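Side-chain contacts in oxidoreductase, NAD-binding/iron-sulfur cluster-binding protein (Nitratireductor pacificus pht-3B, PDB 6ZXU), which is a catabolic reductive dehalogenase that holds cobalamin and two iron-sulfur clusters and probably strips halogen from organohalide substrates by electron transfer: residues F318-A323 with L696-S701; G557-F562 with E566-D571; P681-P686 with L704-A709. All blocks are in the same frame, centred on the assembly; numbering follows the deposited sequence.

Overall arrangement
The three contacts lie on the same side of the chain's centre, around one flank of the cobalamin site. Contacts 1 and 2 both reach the cofactor, contact 1 through F318, which touches it, and contact 2 through K569, whose side chain is about 3 Å from cobalamin; that of W568 is about 6 Å from an iron-sulfur cluster. The side chains of R320 in contact 1 and P681 in contact 3 are each about 7 Å from cobalamin. Contacts 2 and 3 have centres about 12 Å apart and meet where Y707 OH lies 2.7 Å from K569 O. Contacts 1 and 3, centres about 13 Å apart, share helix 700-709, and a salt bridge of R700 with D571 ties contact 1 to contact 2.

Contact 1: residues F318-A323 with L696-S701; sequences FKRAEA and LPVDRS
R320 meets L696 and V698 where helix 317-323 faces the loop that leads into helix 700-709. At the start of 318-323, F318 belongs to the cobalamin pocket and touches the cofactor, while its ring also meets F337. Two residues on, the R320 side chain departs from the helix with CG anti to its carbonyl carbon (chi1 -60°), and a bend at chi3 swings the guanidinium across to the loop. There NH2 donates to the backbone O of L696 at 2.9 Å. The bond is moderately straight, 151° at the hydrogen, and the acceptor lies in the guanidinium plane, although the donor is tilted 29° from the plane of the carbonyl. A water 3.2 Å from NH2 of R320 sits at the same flat edge. It also accepts from the backbone N of D699 at 3.1 Å, and so bridges the arginine to the residue that caps helix 700-709. V698 approaches differently: its CG2 lies over one face, toward the rim, 3.7 Å from R320 CZ. The side chain of L696 adds CD2, 3.7 Å from R320 NH2. The other guanidinium nitrogens are also engaged, NE in a salt bridge with D325 and NH1 in a hydrogen bond to L684 O. D325 in turn accepts from L696 N. Bonds from all three nitrogens fix the orientation of the guanidinium plane, and its charge, balanced by D325, would be expected to polarise the L696 carbonyl.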
loop_
_atom_site.group_PDB
_atom_site.type_symbol
_atom_site.label_atom_id
_atom_site.label_comp_id
_atom_site.label_asym_id
_atom_site.label_seq_id
_atom_site.Cartn_x
_atom_site.Cartn_y
_atom_site.Cartn_z
ATOM N N PHE A 318 9.764 -2.297 -17.119
ATOM C CA PHE A 318 10.721 -1.344 -16.501
ATOM C C PHE A 318 12.165 -1.754 -16.776
ATOM O O PHE A 318 12.998 -0.891 -16.988
ATOM C CB PHE A 318 10.509 -1.233 -15.008
ATOM C CG PHE A 318 9.224 -0.535 -14.636
ATOM C CD1 PHE A 318 8.875 0.636 -15.281
ATOM C CD2 PHE A 318 8.347 -1.092 -13.704
ATOM C CE1 PHE A 318 7.698 1.282 -14.963
ATOM C CE2 PHE A 318 7.138 -0.452 -13.404
ATOM C CZ PHE A 318 6.858 0.731 -14.008
ATOM N N LYS A 319 12.494 -3.052 -16.699
ATOM C CA LYS A 319 13.828 -3.536 -17.043
ATOM C C LYS A 319 14.143 -3.304 -18.515
ATOM O O LYS A 319 15.262 -2.917 -18.876
ATOM C CB LYS A 319 13.997 -5.020 -16.692
ATOM C CG LYS A 319 13.768 -5.360 -15.251
ATOM C CD LYS A 319 14.358 -4.301 -14.437
ATOM C CE LYS A 319 14.835 -4.796 -13.099
ATOM N NZ LYS A 319 13.776 -5.198 -12.258
ATOM N N ARG A 320 13.157 -3.416 -19.390
ATOM C CA ARG A 320 13.342 -3.101 -20.779
ATOM C C ARG A 320 13.665 -1.654 -21.005
ATOM O O ARG A 320 14.561 -1.298 -21.774
ATOM C CB ARG A 320 12.154 -3.520 -21.615
ATOM C CG ARG A 320 11.864 -5.015 -21.564
ATOM C CD ARG A 320 11.027 -5.510 -22.745
ATOM N NE ARG A 320 11.743 -5.520 -24.022
ATOM C CZ ARG A 320 11.337 -6.120 -25.134
ATOM N NH1 ARG A 320 10.202 -6.817 -25.163
ATOM N NH2 ARG A 320 12.018 -5.961 -26.227
ATOM N N ALA A 321 12.961 -0.767 -20.282
ATOM C CA ALA A 321 13.236 0.662 -20.353
ATOM C C ALA A 321 14.647 0.993 -19.882
ATOM O O ALA A 321 15.349 1.699 -20.550
ATOM C CB ALA A 321 12.180 1.431 -19.523
ATOM N N GLU A 322 15.050 0.439 -18.727
ATOM C CA GLU A 322 16.347 0.618 -18.179
ATOM C C GLU A 322 17.435 0.179 -19.172
ATOM O O GLU A 322 18.468 0.807 -19.251
ATOM C CB GLU A 322 16.495 -0.232 -16.929
ATOM C CG GLU A 322 17.832 -0.035 -16.302
ATOM C CD GLU A 322 17.958 -0.692 -14.946
ATOM O OE1 GLU A 322 16.943 -1.289 -14.391
ATOM O OE2 GLU A 322 19.136 -0.648 -14.442
ATOM N N ALA A 323 17.221 -0.930 -19.885
ATOM C CA ALA A 323 18.206 -1.479 -20.807
ATOM C C ALA A 323 18.315 -0.676 -22.109
ATOM O O ALA A 323 19.273 -0.855 -22.825
ATOM C CB ALA A 323 17.889 -2.907 -21.162
ATOM N N LEU A 696 17.366 -4.945 -26.670
ATOM C CA LEU A 696 16.431 -5.548 -27.587
ATOM C C LEU A 696 15.316 -4.535 -27.864
ATOM O O LEU A 696 14.305 -4.509 -27.158
ATOM C CB LEU A 696 15.868 -6.883 -27.019
ATOM C CG LEU A 696 14.891 -7.608 -27.994
ATOM C CD1 LEU A 696 15.565 -8.072 -29.277
ATOM C CD2 LEU A 696 14.173 -8.774 -27.336
ATOM N N PRO A 697 15.449 -3.782 -28.950
ATOM C CA PRO A 697 14.418 -2.774 -29.271
ATOM C C PRO A 697 13.037 -3.399 -29.335
ATOM O O PRO A 697 12.877 -4.491 -29.909
ATOM C CB PRO A 697 14.851 -2.231 -30.605
ATOM C CG PRO A 697 16.369 -2.438 -30.596
ATOM C CD PRO A 697 16.583 -3.764 -29.933
ATOM N N VAL A 698 12.057 -2.745 -28.704
ATOM C CA VAL A 698 10.743 -3.362 -28.629
ATOM C C VAL A 698 10.171 -3.501 -30.064
ATOM O O VAL A 698 10.174 -2.554 -30.845
ATOM C CB VAL A 698 9.813 -2.557 -27.718
ATOM C CG1 VAL A 698 8.400 -3.085 -27.813
ATOM C CG2 VAL A 698 10.207 -2.761 -26.284
ATOM N N ASP A 699 9.654 -4.684 -30.417
ATOM C CA ASP A 699 9.148 -4.908 -31.768
ATOM C C ASP A 699 7.669 -4.559 -31.845
ATOM O O ASP A 699 6.818 -5.435 -31.792
ATOM C CB ASP A 699 9.421 -6.358 -32.165
ATOM C CG ASP A 699 8.912 -6.693 -33.582
ATOM O OD1 ASP A 699 8.450 -5.767 -34.298
ATOM O OD2 ASP A 699 8.900 -7.912 -33.984
ATOM N N ARG A 700 7.368 -3.308 -32.070
ATOM C CA ARG A 700 5.971 -2.888 -31.985
ATOM C C ARG A 700 5.182 -3.406 -33.138
ATOM O O ARG A 700 4.055 -3.890 -32.950
ATOM C CB ARG A 700 5.873 -1.369 -31.879
ATOM C CG ARG A 700 4.448 -0.939 -31.653
ATOM C CD ARG A 700 4.347 0.364 -30.909
ATOM N NE ARG A 700 2.929 0.641 -30.680
ATOM C CZ ARG A 700 2.246 0.293 -29.613
ATOM N NH1 ARG A 700 2.835 -0.310 -28.592
ATOM N NH2 ARG A 700 0.970 0.571 -29.585
ATOM N N SER A 701 5.688 -3.338 -34.347
ATOM C CA SER A 701 4.855 -3.865 -35.442
ATOM C C SER A 701 4.572 -5.359 -35.230
ATOM O O SER A 701 3.453 -5.846 -35.489
ATOM C CB SER A 701 5.490 -3.592 -36.793
ATOM O OG SER A 701 6.736 -4.131 -36.661
HETATM O O HOH W 1 10.413 -7.099 -28.710
#

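Contact 2: residues G557-F562 with E566-D571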
loop_
_atom_site.group_PDB
_atom_site.type_symbol
_atom_site.label_atom_id
_atom_site.label_comp_id
_atom_site.label_asym_id
_atom_site.label_seq_id
_atom_site.Cartn_x
_atom_site.Cartn_y
_atom_site.Cartn_z
ATOM N N GLY A 557 -11.775 -3.857 -25.980
ATOM C CA GLY A 557 -12.299 -5.040 -26.651
ATOM C C GLY A 557 -12.434 -6.267 -25.742
ATOM O O GLY A 557 -12.597 -6.141 -24.552
ATOM N N ASP A 558 -12.434 -7.428 -26.346
ATOM C CA ASP A 558 -12.717 -8.652 -25.676
ATOM C C ASP A 558 -11.418 -9.236 -25.098
ATOM O O ASP A 558 -10.338 -8.839 -25.496
ATOM C CB ASP A 558 -13.305 -9.637 -26.676
ATOM C CG ASP A 558 -14.714 -9.258 -27.097
ATOM O OD1 ASP A 558 -15.451 -8.582 -26.316
ATOM O OD2 ASP A 558 -15.065 -9.690 -28.226
ATOM N N LYS A 559 -11.570 -10.144 -24.161
ATOM C CA LYS A 559 -10.438 -10.862 -23.636
ATOM C C LYS A 559 -9.794 -11.699 -24.757
ATOM O O LYS A 559 -10.451 -12.119 -25.702
ATOM C CB LYS A 559 -10.837 -11.747 -22.482
ATOM C CG LYS A 559 -11.105 -10.983 -21.196
ATOM C CD LYS A 559 -11.668 -11.876 -20.096
ATOM C CE LYS A 559 -13.163 -12.012 -20.279
ATOM N NZ LYS A 559 -13.706 -12.968 -19.294
ATOM N N VAL A 560 -8.497 -11.925 -24.645
ATOM C CA VAL A 560 -7.701 -12.722 -25.547
ATOM C C VAL A 560 -6.907 -13.763 -24.731
ATOM O O VAL A 560 -6.780 -13.673 -23.495
ATOM C CB VAL A 560 -6.703 -11.879 -26.387
ATOM C CG1 VAL A 560 -7.444 -10.925 -27.304
ATOM C CG2 VAL A 560 -5.723 -11.076 -25.535
ATOM N N MET A 561 -6.387 -14.752 -25.444
ATOM C CA MET A 561 -5.409 -15.657 -24.840
ATOM C C MET A 561 -4.036 -15.012 -24.977
ATOM O O MET A 561 -3.708 -14.442 -26.020
ATOM C CB MET A 561 -5.440 -17.043 -25.590
ATOM C CG MET A 561 -6.721 -17.840 -25.429
ATOM S SD MET A 561 -7.315 -18.006 -23.743
ATOM C CE MET A 561 -6.044 -19.038 -23.034
ATOM N N PHE A 562 -3.245 -15.164 -23.944
ATOM C CA PHE A 562 -1.910 -14.589 -23.866
ATOM C C PHE A 562 -1.103 -15.552 -23.007
ATOM O O PHE A 562 -1.430 -15.739 -21.865
ATOM C CB PHE A 562 -2.004 -13.170 -23.181
ATOM C CG PHE A 562 -0.689 -12.486 -22.945
ATOM C CD1 PHE A 562 0.030 -12.650 -21.752
ATOM C CD2 PHE A 562 -0.139 -11.685 -23.920
ATOM C CE1 PHE A 562 1.245 -12.082 -21.597
ATOM C CE2 PHE A 562 1.101 -11.118 -23.761
ATOM C CZ PHE A 562 1.781 -11.297 -22.570
ATOM N N GLU A 566 -6.260 -16.495 -20.256
ATOM C CA GLU A 566 -7.242 -15.554 -20.733
ATOM C C GLU A 566 -7.090 -14.231 -19.915
ATOM O O GLU A 566 -7.057 -14.233 -18.669
ATOM C CB GLU A 566 -8.642 -16.131 -20.488
ATOM C CG GLU A 566 -9.811 -15.217 -20.809
ATOM C CD GLU A 566 -11.192 -15.842 -20.479
ATOM O OE1 GLU A 566 -11.293 -16.908 -19.767
ATOM O OE2 GLU A 566 -12.191 -15.191 -20.886
ATOM N N ILE A 567 -7.075 -13.114 -20.618
ATOM C CA ILE A 567 -6.815 -11.832 -20.003
ATOM C C ILE A 567 -7.299 -10.720 -20.938
ATOM O O ILE A 567 -7.428 -10.917 -22.133
ATOM C CB ILE A 567 -5.290 -11.738 -19.713
ATOM C CG1 ILE A 567 -5.052 -10.681 -18.630
ATOM C CG2 ILE A 567 -4.481 -11.542 -20.976
ATOM C CD1 ILE A 567 -3.770 -10.808 -17.901
ATOM N N TRP A 568 -7.573 -9.545 -20.367
ATOM C CA TRP A 568 -7.682 -8.308 -21.145
ATOM C C TRP A 568 -6.260 -7.718 -21.227
ATOM O O TRP A 568 -5.759 -7.214 -20.231
ATOM C CB TRP A 568 -8.586 -7.274 -20.456
ATOM C CG TRP A 568 -10.091 -7.425 -20.724
ATOM C CD1 TRP A 568 -10.734 -7.122 -21.881
ATOM C CD2 TRP A 568 -11.079 -7.886 -19.824
ATOM N NE1 TRP A 568 -12.054 -7.394 -21.774
ATOM C CE2 TRP A 568 -12.303 -7.879 -20.510
ATOM C CE3 TRP A 568 -11.044 -8.380 -18.532
ATOM C CZ2 TRP A 568 -13.514 -8.256 -19.914
ATOM C CZ3 TRP A 568 -12.221 -8.731 -17.936
ATOM C CH2 TRP A 568 -13.448 -8.718 -18.640
ATOM N N LYS A 569 -5.592 -7.816 -22.341
ATOM C CA LYS A 569 -4.193 -7.394 -22.385
ATOM C C LYS A 569 -4.117 -5.930 -22.733
ATOM O O LYS A 569 -4.571 -5.483 -23.795
ATOM C CB LYS A 569 -3.336 -8.254 -23.368
ATOM C CG LYS A 569 -1.834 -8.067 -23.107
ATOM C CD LYS A 569 -1.473 -8.823 -21.829
ATOM C CE LYS A 569 -0.302 -8.260 -21.163
ATOM N NZ LYS A 569 -0.092 -8.953 -19.871
ATOM N N ALA A 570 -3.637 -5.134 -21.786
ATOM C CA ALA A 570 -3.337 -3.754 -21.996
ATOM C C ALA A 570 -2.056 -3.645 -22.810
ATOM O O ALA A 570 -1.274 -4.591 -22.906
ATOM C CB ALA A 570 -3.148 -3.033 -20.708
ATOM N N ASP A 571 -1.819 -2.474 -23.367
ATOM C CA ASP A 571 -0.558 -2.199 -24.127
ATOM C C ASP A 571 0.519 -1.727 -23.159
ATOM O O ASP A 571 0.547 -0.577 -22.754
ATOM C CB ASP A 571 -0.795 -1.166 -25.210
ATOM C CG ASP A 571 0.357 -1.075 -26.199
ATOM O OD1 ASP A 571 1.542 -1.050 -25.793
ATOM O OD2 ASP A 571 0.071 -1.077 -27.448
HETATM O O HOH W 2 -7.922 -7.647 -24.533
HETATM O O HOH W 3 -13.979 -16.014 -18.447
#
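K559 lies across W568, its CG 3.5 Å from the centroid of the five-membered ring in a CH-pi contact over the face. At the indole edge, NE1 makes a weak bond of 3.1 Å to G557 O. The K559 chain bends at chi3 into a salt bridge, NZ reaching E566 OE2 at 3.1 Å from above, 54° out of the carboxylate plane. On the other flank, K569 runs over F562: CD sits above the ring centre, and NZ forms a cation-pi pair 4.2 Å from the centroid. CG of F562, anti to the backbone N (chi1 176°), carries the ring out to K569, and chi2 near -90° sets its tilt. F562 CB also packs on I567 CG2 at 3.7 Å. The frame is an antiparallel beta hairpin within the 4Fe-4S dicluster region, in which V560 and I567 form the hydrogen-bonded pair, each N 2.9 Å from the other's O. M561 and E566 are its non-hydrogen-bonded pair, with M561 SD 4.0 Å from E566 CB. Beyond the hairpin, Q536 accepts from K559 NZ, while L302 N and R717 hold E566 OE1. K569 NZ is gripped by D503 and by O5 of cobalamin, and R500 donates to G557 O.

Contact 3: residues P681-P686 with L704-A709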
loop_
_atom_site.group_PDB
_atom_site.type_symbol
_atom_site.label_atom_id
_atom_site.label_comp_id
_atom_site.label_asym_id
_atom_site.label_seq_id
_atom_site.Cartn_x
_atom_site.Cartn_y
_atom_site.Cartn_z
ATOM N N PRO A 681 4.008 -11.376 -25.671
ATOM C CA PRO A 681 4.155 -12.658 -25.004
ATOM C C PRO A 681 5.608 -13.090 -25.098
ATOM O O PRO A 681 6.377 -12.437 -25.762
ATOM C CB PRO A 681 3.226 -13.567 -25.801
ATOM C CG PRO A 681 3.194 -12.947 -27.150
ATOM C CD PRO A 681 3.310 -11.493 -26.950
ATOM N N PRO A 682 5.981 -14.222 -24.444
ATOM C CA PRO A 682 7.383 -14.653 -24.470
ATOM C C PRO A 682 8.123 -14.594 -25.803
ATOM O O PRO A 682 9.304 -14.225 -25.832
ATOM C CB PRO A 682 7.308 -16.067 -23.914
ATOM C CG PRO A 682 6.221 -15.926 -22.888
ATOM C CD PRO A 682 5.191 -15.063 -23.528
ATOM N N ARG A 683 7.482 -14.907 -26.895
ATOM C CA ARG A 683 8.241 -14.823 -28.109
ATOM C C ARG A 683 8.742 -13.450 -28.486
ATOM O O ARG A 683 9.630 -13.359 -29.294
ATOM C CB ARG A 683 7.484 -15.416 -29.270
ATOM C CG ARG A 683 6.274 -14.747 -29.714
ATOM C CD ARG A 683 5.643 -15.536 -30.894
ATOM N NE ARG A 683 6.434 -15.335 -32.091
ATOM C CZ ARG A 683 6.266 -14.361 -32.966
ATOM N NH1 ARG A 683 5.249 -13.543 -32.843
ATOM N NH2 ARG A 683 7.140 -14.181 -33.966
ATOM N N LEU A 684 8.120 -12.382 -27.970
ATOM C CA LEU A 684 8.524 -11.017 -28.277
ATOM C C LEU A 684 9.225 -10.368 -27.116
ATOM O O LEU A 684 9.351 -9.135 -27.086
ATOM C CB LEU A 684 7.309 -10.203 -28.724
ATOM C CG LEU A 684 6.639 -10.725 -30.018
ATOM C CD1 LEU A 684 5.407 -9.885 -30.351
ATOM C CD2 LEU A 684 7.646 -10.593 -31.155
ATOM N N GLN A 685 9.687 -11.173 -26.169
ATOM C CA GLN A 685 10.399 -10.737 -25.018
ATOM C C GLN A 685 11.897 -11.103 -25.189
ATOM O O GLN A 685 12.188 -12.004 -25.937
ATOM C CB GLN A 685 9.827 -11.407 -23.778
ATOM C CG GLN A 685 8.441 -10.878 -23.411
ATOM C CD GLN A 685 8.493 -9.512 -22.726
ATOM O OE1 GLN A 685 9.160 -8.622 -23.180
ATOM N NE2 GLN A 685 7.723 -9.348 -21.628
ATOM N N PRO A 686 12.796 -10.466 -24.428
ATOM C CA PRO A 686 14.188 -10.978 -24.310
ATOM C C PRO A 686 14.122 -12.388 -23.752
ATOM O O PRO A 686 13.370 -12.656 -22.799
ATOM C CB PRO A 686 14.830 -10.068 -23.276
ATOM C CG PRO A 686 13.912 -8.885 -23.159
ATOM C CD PRO A 686 12.562 -9.308 -23.528
ATOM N N LEU A 704 1.800 -5.647 -32.489
ATOM C CA LEU A 704 0.480 -5.379 -33.045
ATOM C C LEU A 704 -0.049 -6.537 -33.793
ATOM O O LEU A 704 -1.226 -6.912 -33.657
ATOM C CB LEU A 704 0.513 -4.119 -33.960
ATOM C CG LEU A 704 0.799 -2.780 -33.239
ATOM C CD1 LEU A 704 1.283 -1.719 -34.217
ATOM C CD2 LEU A 704 -0.437 -2.290 -32.510
ATOM N N ALA A 705 0.811 -7.181 -34.590
ATOM C CA ALA A 705 0.362 -8.369 -35.384
ATOM C C ALA A 705 0.060 -9.547 -34.482
ATOM O O ALA A 705 -0.848 -10.331 -34.729
ATOM C CB ALA A 705 1.398 -8.749 -36.406
ATOM N N GLU A 706 0.843 -9.700 -33.430
ATOM C CA GLU A 706 0.620 -10.742 -32.452
ATOM C C GLU A 706 -0.737 -10.612 -31.772
ATOM O O GLU A 706 -1.469 -11.595 -31.591
ATOM C CB GLU A 706 1.738 -10.698 -31.418
ATOM C CG GLU A 706 1.720 -11.807 -30.413
ATOM C CD GLU A 706 2.169 -13.117 -31.083
ATOM O OE1 GLU A 706 2.706 -13.027 -32.248
ATOM O OE2 GLU A 706 1.983 -14.211 -30.470
ATOM N N TYR A 707 -1.141 -9.394 -31.440
ATOM C CA TYR A 707 -2.444 -9.165 -30.851
ATOM C C TYR A 707 -3.578 -9.492 -31.821
ATOM O O TYR A 707 -4.520 -10.126 -31.404
ATOM C CB TYR A 707 -2.552 -7.731 -30.316
ATOM C CG TYR A 707 -3.462 -7.498 -29.102
ATOM C CD1 TYR A 707 -4.759 -7.886 -29.107
ATOM C CD2 TYR A 707 -3.002 -6.833 -28.025
ATOM C CE1 TYR A 707 -5.609 -7.617 -28.053
ATOM C CE2 TYR A 707 -3.781 -6.598 -26.914
ATOM C CZ TYR A 707 -5.079 -6.975 -26.936
ATOM O OH TYR A 707 -5.814 -6.707 -25.826
ATOM N N ALA A 708 -3.440 -9.162 -33.089
ATOM C CA ALA A 708 -4.433 -9.499 -34.072
ATOM C C ALA A 708 -4.523 -11.034 -34.272
ATOM O O ALA A 708 -5.573 -11.558 -34.561
ATOM C CB ALA A 708 -4.100 -8.801 -35.406
ATOM N N ALA A 709 -3.457 -11.745 -34.016
ATOM C CA ALA A 709 -3.452 -13.189 -34.208
ATOM C C ALA A 709 -3.821 -13.962 -32.933
ATOM O O ALA A 709 -3.912 -15.160 -32.974
ATOM C CB ALA A 709 -2.056 -13.644 -34.654
#
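The guanidinium of R683 meets the carboxylate of E706 at its edge, with OE1 near the guanidinium plane, while L684 CD2 of its own turn lies over one face, offset toward the rim. The two flat groups are inclined by 38°, and the salt bridge rests on a single pair of atoms, R683 NH1 and E706 OE1 at 2.7 Å. Although short, this bond is weak as a hydrogen bond, since the angle at the hydrogen is only 121°. R683 reaches the helix from the congested position of CG between backbone N and carbonyl carbon, followed by a bend at chi3. E706 bends at chi2 (73°), which folds its carboxylate toward the loop. Below the charged ends the packing is aliphatic. The ring of P681 lies against the middle of the glutamate, its CD 3.8 Å from E706 CG, and its CG is equally far from E706 OE2. L684 adds its CD1 branch, 3.9 Å from E706 CB. The backbone bond from L684 N to P681 O, 2.8 Å, closes the turn that brings all three side chains to one glutamate. P681 also packs on F562 of the cobalamin pocket, and Y707 bonds to K569 O. The arrangement is a short 3-10 turn docked on helix 700-709, with a salt bridge from the exposed R683, proline and leucine beneath, and the P681 side chain about 7 Å from cobalamin.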